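Local coordinates for protein amidohydrolase (Thermotoga maritima, PDB 3OOQ) that is a predicted metal-dependent amidohydrolase with a TIM-barrel-type catalytic domain, possibly acting as an allantoinase, at residues L262-T276 with D297-I310. Sequence-based numbering, arbitrary orientation.
Sequences LAEKKIPVVVGPLLT and DGVLIALMCDHPVI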
loop_
_atom_site.group_PDB
_atom_site.type_symbol
_atom_site.label_atom_id
_atom_site.label_comp_id
_atom_site.label_asym_id
_atom_site.label_seq_id
_atom_site.Cartn_x
_atom_site.Cartn_y
_atom_site.Cartn_z
ATOM N N LEU F 262 17.264 44.452 -1.068
ATOM C CA LEU F 262 17.959 43.847 0.064
ATOM C C LEU F 262 18.900 44.848 0.739
ATOM O O LEU F 262 18.941 44.931 1.972
ATOM C CB LEU F 262 18.718 42.574 -0.371
ATOM C CG LEU F 262 17.849 41.451 -0.988
ATOM C CD1 LEU F 262 18.706 40.297 -1.434
ATOM C CD2 LEU F 262 16.835 40.945 -0.029
ATOM N N ALA F 263 19.641 45.592 -0.078
ATOM C CA ALA F 263 20.524 46.660 0.409
ATOM C C ALA F 263 19.766 47.757 1.183
ATOM O O ALA F 263 20.124 48.066 2.326
ATOM C CB ALA F 263 21.313 47.269 -0.747
ATOM N N GLU F 264 18.720 48.318 0.572
ATOM C CA GLU F 264 17.923 49.366 1.217
ATOM C C GLU F 264 17.390 48.905 2.569
ATOM O O GLU F 264 17.477 49.633 3.560
ATOM C CB GLU F 264 16.730 49.791 0.343
ATOM C CG GLU F 264 17.058 50.690 -0.847
ATOM C CD GLU F 264 15.906 50.771 -1.870
ATOM O OE1 GLU F 264 14.725 50.537 -1.499
ATOM O OE2 GLU F 264 16.188 51.067 -3.055
ATOM N N LYS F 265 16.846 47.688 2.603
ATOM C CA LYS F 265 16.245 47.145 3.823
ATOM C C LYS F 265 17.255 46.535 4.793
ATOM O O LYS F 265 16.867 46.026 5.852
ATOM C CB LYS F 265 15.146 46.124 3.471
ATOM C CG LYS F 265 13.914 46.750 2.801
ATOM C CD LYS F 265 12.885 45.709 2.422
ATOM C CE LYS F 265 11.629 46.383 1.889
ATOM N NZ LYS F 265 10.456 45.453 1.849
ATOM N N LYS F 266 18.541 46.567 4.442
ATOM C CA LYS F 266 19.585 46.042 5.338
ATOM C C LYS F 266 19.394 44.553 5.681
ATOM O O LYS F 266 19.618 44.133 6.822
ATOM C CB LYS F 266 19.629 46.847 6.646
ATOM C CG LYS F 266 20.480 48.102 6.640
ATOM C CD LYS F 266 19.882 49.163 5.759
ATOM C CE LYS F 266 20.269 50.583 6.219
ATOM N NZ LYS F 266 21.688 50.652 6.658
ATOM N N ILE F 267 18.979 43.760 4.700
ATOM C CA ILE F 267 18.775 42.325 4.924
ATOM C C ILE F 267 20.018 41.551 4.499
ATOM O O ILE F 267 20.467 41.642 3.353
ATOM C CB ILE F 267 17.512 41.805 4.202
ATOM C CG1 ILE F 267 16.280 42.547 4.730
ATOM C CG2 ILE F 267 17.362 40.265 4.400
ATOM C CD1 ILE F 267 15.043 42.450 3.832
ATOM N N PRO F 268 20.601 40.796 5.436
ATOM C CA PRO F 268 21.811 40.114 5.031
ATOM C C PRO F 268 21.471 38.807 4.332
ATOM O O PRO F 268 20.348 38.282 4.492
ATOM C CB PRO F 268 22.515 39.840 6.361
ATOM C CG PRO F 268 21.391 39.704 7.346
ATOM C CD PRO F 268 20.333 40.667 6.884
ATOM N N VAL F 269 22.444 38.299 3.579
ATOM C CA VAL F 269 22.295 37.081 2.811
ATOM C C VAL F 269 23.518 36.194 3.009
ATOM O O VAL F 269 24.647 36.620 2.753
ATOM C CB VAL F 269 22.140 37.351 1.313
ATOM C CG1 VAL F 269 21.853 36.042 0.573
ATOM C CG2 VAL F 269 21.040 38.367 1.057
ATOM N N VAL F 270 23.282 34.973 3.488
ATOM C CA VAL F 270 24.314 33.942 3.517
ATOM C C VAL F 270 24.256 33.202 2.186
ATOM O O VAL F 270 23.424 32.306 2.000
ATOM C CB VAL F 270 24.140 32.949 4.709
ATOM C CG1 VAL F 270 25.317 32.008 4.775
ATOM C CG2 VAL F 270 24.046 33.714 6.041
ATOM N N VAL F 271 25.125 33.597 1.259
ATOM C CA VAL F 271 25.152 33.015 -0.090
ATOM C C VAL F 271 25.863 31.659 -0.068
ATOM O O VAL F 271 26.600 31.346 0.873
ATOM C CB VAL F 271 25.784 33.956 -1.164
ATOM C CG1 VAL F 271 25.102 35.310 -1.176
ATOM C CG2 VAL F 271 27.280 34.155 -0.918
ATOM N N GLY F 272 25.610 30.853 -1.099
ATOM C CA GLY F 272 26.139 29.501 -1.162
ATOM C C GLY F 272 25.073 28.488 -0.770
ATOM O O GLY F 272 24.022 28.866 -0.245
ATOM N N PRO F 273 25.314 27.201 -1.068
ATOM C CA PRO F 273 26.527 26.734 -1.758
ATOM C C PRO F 273 26.562 27.213 -3.224
ATOM O O PRO F 273 25.519 27.290 -3.864
ATOM C CB PRO F 273 26.387 25.211 -1.694
ATOM C CG PRO F 273 24.845 24.987 -1.776
ATOM C CD PRO F 273 24.259 26.163 -1.007
ATOM N N LEU F 274 27.751 27.513 -3.736
ATOM C CA LEU F 274 27.931 28.025 -5.104
ATOM C C LEU F 274 28.797 27.135 -6.013
ATOM O O LEU F 274 28.545 27.025 -7.216
ATOM C CB LEU F 274 28.518 29.445 -5.067
ATOM C CG LEU F 274 27.626 30.586 -4.598
ATOM C CD1 LEU F 274 28.486 31.827 -4.329
ATOM C CD2 LEU F 274 26.497 30.889 -5.608
ATOM N N LEU F 275 29.822 26.522 -5.432
ATOM C CA LEU F 275 30.633 25.532 -6.120
ATOM C C LEU F 275 29.912 24.176 -6.125
ATOM O O LEU F 275 30.357 23.229 -5.486
ATOM C CB LEU F 275 31.993 25.396 -5.423
ATOM C CG LEU F 275 33.096 24.594 -6.128
ATOM C CD1 LEU F 275 33.868 25.451 -7.099
ATOM C CD2 LEU F 275 34.041 23.980 -5.119
ATOM N N THR F 276 28.808 24.089 -6.866
ATOM C CA THR F 276 27.905 22.943 -6.792
ATOM C C THR F 276 26.973 22.889 -8.009
ATOM O O THR F 276 26.749 23.899 -8.675
ATOM C CB THR F 276 27.073 22.979 -5.486
ATOM O OG1 THR F 276 26.543 21.679 -5.219
ATOM C CG2 THR F 276 25.903 24.016 -5.570
ATOM N N ASP F 297 26.263 46.097 -4.826
ATOM C CA ASP F 297 25.000 46.734 -4.462
ATOM C C ASP F 297 24.831 46.946 -2.956
ATOM O O ASP F 297 23.799 47.414 -2.513
ATOM C CB ASP F 297 23.821 45.955 -5.063
ATOM C CG ASP F 297 23.837 45.968 -6.589
ATOM O OD1 ASP F 297 24.266 46.995 -7.158
ATOM O OD2 ASP F 297 23.439 44.957 -7.224
ATOM N N GLY F 298 25.851 46.614 -2.170
ATOM C CA GLY F 298 25.883 47.008 -0.765
ATOM C C GLY F 298 25.104 46.107 0.178
ATOM O O GLY F 298 24.648 46.552 1.228
ATOM N N VAL F 299 24.956 44.836 -0.199
ATOM C CA VAL F 299 24.350 43.834 0.670
ATOM C C VAL F 299 25.427 43.213 1.544
ATOM O O VAL F 299 26.512 42.866 1.064
ATOM C CB VAL F 299 23.623 42.736 -0.148
ATOM C CG1 VAL F 299 22.854 41.731 0.792
ATOM C CG2 VAL F 299 22.646 43.376 -1.127
ATOM N N LEU F 300 25.113 43.070 2.828
ATOM C CA LEU F 300 25.943 42.322 3.743
ATOM C C LEU F 300 25.772 40.802 3.525
ATOM O O LEU F 300 24.692 40.249 3.726
ATOM C CB LEU F 300 25.619 42.692 5.193
ATOM C CG LEU F 300 26.361 41.842 6.230
ATOM C CD1 LEU F 300 27.848 42.183 6.222
ATOM C CD2 LEU F 300 25.761 42.043 7.608
ATOM N N ILE F 301 26.853 40.137 3.127
ATOM C CA ILE F 301 26.799 38.722 2.806
ATOM C C ILE F 301 27.895 37.924 3.497
ATOM O O ILE F 301 28.964 38.472 3.851
ATOM C CB ILE F 301 26.851 38.463 1.264
ATOM C CG1 ILE F 301 28.268 38.694 0.703
ATOM C CG2 ILE F 301 25.797 39.275 0.550
ATOM C CD1 ILE F 301 28.440 38.359 -0.806
ATOM N N ALA F 302 27.597 36.641 3.721
ATOM C CA ALA F 302 28.584 35.649 4.129
ATOM C C ALA F 302 28.514 34.506 3.133
ATOM O O ALA F 302 27.514 34.343 2.415
ATOM C CB ALA F 302 28.304 35.115 5.526
ATOM N N LEU F 303 29.576 33.720 3.096
ATOM C CA LEU F 303 29.632 32.558 2.227
ATOM C C LEU F 303 29.586 31.251 3.025
ATOM O O LEU F 303 30.426 31.030 3.909
ATOM C CB LEU F 303 30.880 32.612 1.345
ATOM C CG LEU F 303 31.135 31.460 0.363
ATOM C CD1 LEU F 303 30.000 31.301 -0.666
ATOM C CD2 LEU F 303 32.478 31.657 -0.334
HETATM N N MSE F 304 28.625 30.383 2.677
HETATM C CA MSE F 304 28.497 29.048 3.274
HETATM C C MSE F 304 28.906 27.944 2.303
HETATM O O MSE F 304 28.820 28.113 1.088
HETATM C CB MSE F 304 27.051 28.780 3.737
HETATM C CG MSE F 304 26.051 28.563 2.593
HETATM SE SE MSE F 304 24.398 27.744 3.208
HETATM C CE MSE F 304 23.317 29.386 3.357
ATOM N N CYS F 305 29.318 26.808 2.864
ATOM C CA CYS F 305 29.451 25.568 2.110
ATOM C C CYS F 305 28.129 24.809 2.070
ATOM O O CYS F 305 27.958 23.894 1.252
ATOM C CB CYS F 305 30.515 24.677 2.761
ATOM S SG CYS F 305 32.189 25.276 2.473
ATOM N N ASP F 306 27.205 25.186 2.955
ATOM C CA ASP F 306 26.005 24.375 3.246
ATOM C C ASP F 306 26.396 22.912 3.487
ATOM O O ASP F 306 25.708 21.980 3.031
ATOM C CB ASP F 306 24.993 24.459 2.104
ATOM C CG ASP F 306 23.593 23.997 2.512
ATOM O OD1 ASP F 306 23.295 23.915 3.719
ATOM O OD2 ASP F 306 22.788 23.732 1.605
ATOM N N HIS F 307 27.493 22.708 4.209
ATOM C CA HIS F 307 28.003 21.354 4.461
ATOM C C HIS F 307 26.849 20.449 4.908
ATOM O O HIS F 307 26.131 20.824 5.826
ATOM C CB HIS F 307 29.106 21.411 5.522
ATOM C CG HIS F 307 29.670 20.075 5.886
ATOM N ND1 HIS F 307 30.908 19.648 5.451
ATOM C CD2 HIS F 307 29.177 19.082 6.663
ATOM C CE1 HIS F 307 31.153 18.446 5.948
ATOM N NE2 HIS F 307 30.120 18.082 6.689
ATOM N N PRO F 308 26.687 19.239 4.302
ATOM C CA PRO F 308 27.559 18.473 3.402
ATOM C C PRO F 308 27.497 18.720 1.883
ATOM O O PRO F 308 28.205 18.041 1.140
ATOM C CB PRO F 308 27.152 17.025 3.697
ATOM C CG PRO F 308 25.675 17.130 3.959
ATOM C CD PRO F 308 25.576 18.395 4.798
ATOM N N VAL F 309 26.704 19.679 1.423
ATOM C CA VAL F 309 26.594 19.931 -0.018
ATOM C C VAL F 309 27.987 20.183 -0.612
ATOM O O VAL F 309 28.334 19.607 -1.653
ATOM C CB VAL F 309 25.601 21.070 -0.344
ATOM C CG1 VAL F 309 25.654 21.409 -1.824
ATOM C CG2 VAL F 309 24.159 20.669 0.077
ATOM N N ILE F 310 28.764 21.025 0.075
ATOM C CA ILE F 310 30.205 21.169 -0.148
ATOM C C ILE F 310 30.886 20.898 1.182
ATOM O O ILE F 310 30.492 21.460 2.205
ATOM C CB ILE F 310 30.595 22.594 -0.640
ATOM C CG1 ILE F 310 29.833 22.945 -1.933
ATOM C CG2 ILE F 310 32.120 22.732 -0.832
ATOM C CD1 ILE F 310 29.757 24.448 -2.183
HETATM O O HOH W 1 22.851 46.528 3.162
HETATM O O HOH W 2 22.303 43.665 3.633
#
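V269, V270 and V271 pair in register with I301, A302 and L303, as strands 269-271 and 301-303 run parallel. Four backbone bonds join the segments. V269 N donates to L300 O (3.0 Å), and V269 O accepts from A302 N. V271 N donates to A302 O, the most bent of the four at 134°. V271 O takes M304 N at 2.9 Å, almost straight on. Before the strands, water continues the link. One water donates to both A263 O and G298 O; another accepts from L300 N and gives a weak bond to I267 O. The V271 and L303 side chains cross at about a right angle, V271 CG2 4.0 Å from L303 CD1. Selenomethionine M304 reaches V270. Its chain bends at chi3 (98°), which brings M304 CE to 3.6 Å from V270 CG1. Beyond the strands, P273 follows a cis peptide bond. P273 CB meets I310 CD1 at 3.5 Å, a tight fit, and P273 CG meets V309 CG1. P273 CD lies 3.6 Å from D306 CB, the two side chains side by side. Replacing P273 with alanine removes CG and CD, which would probably leave a gap beside V309 and D306 and weaken the cis preference. G272 O is bonded by H251 ND1, M304 O by Q318 NE2 and I301 O by N339 ND2. Strands 269-271 and 301-303 are successive in a right-handed beta-alpha-beta unit, as in a TIM barrel. Helix 290-297 connects them and packs on V271 and I301, while strand 54-64 meets M304 and helix 315-321 covers L303 and I310.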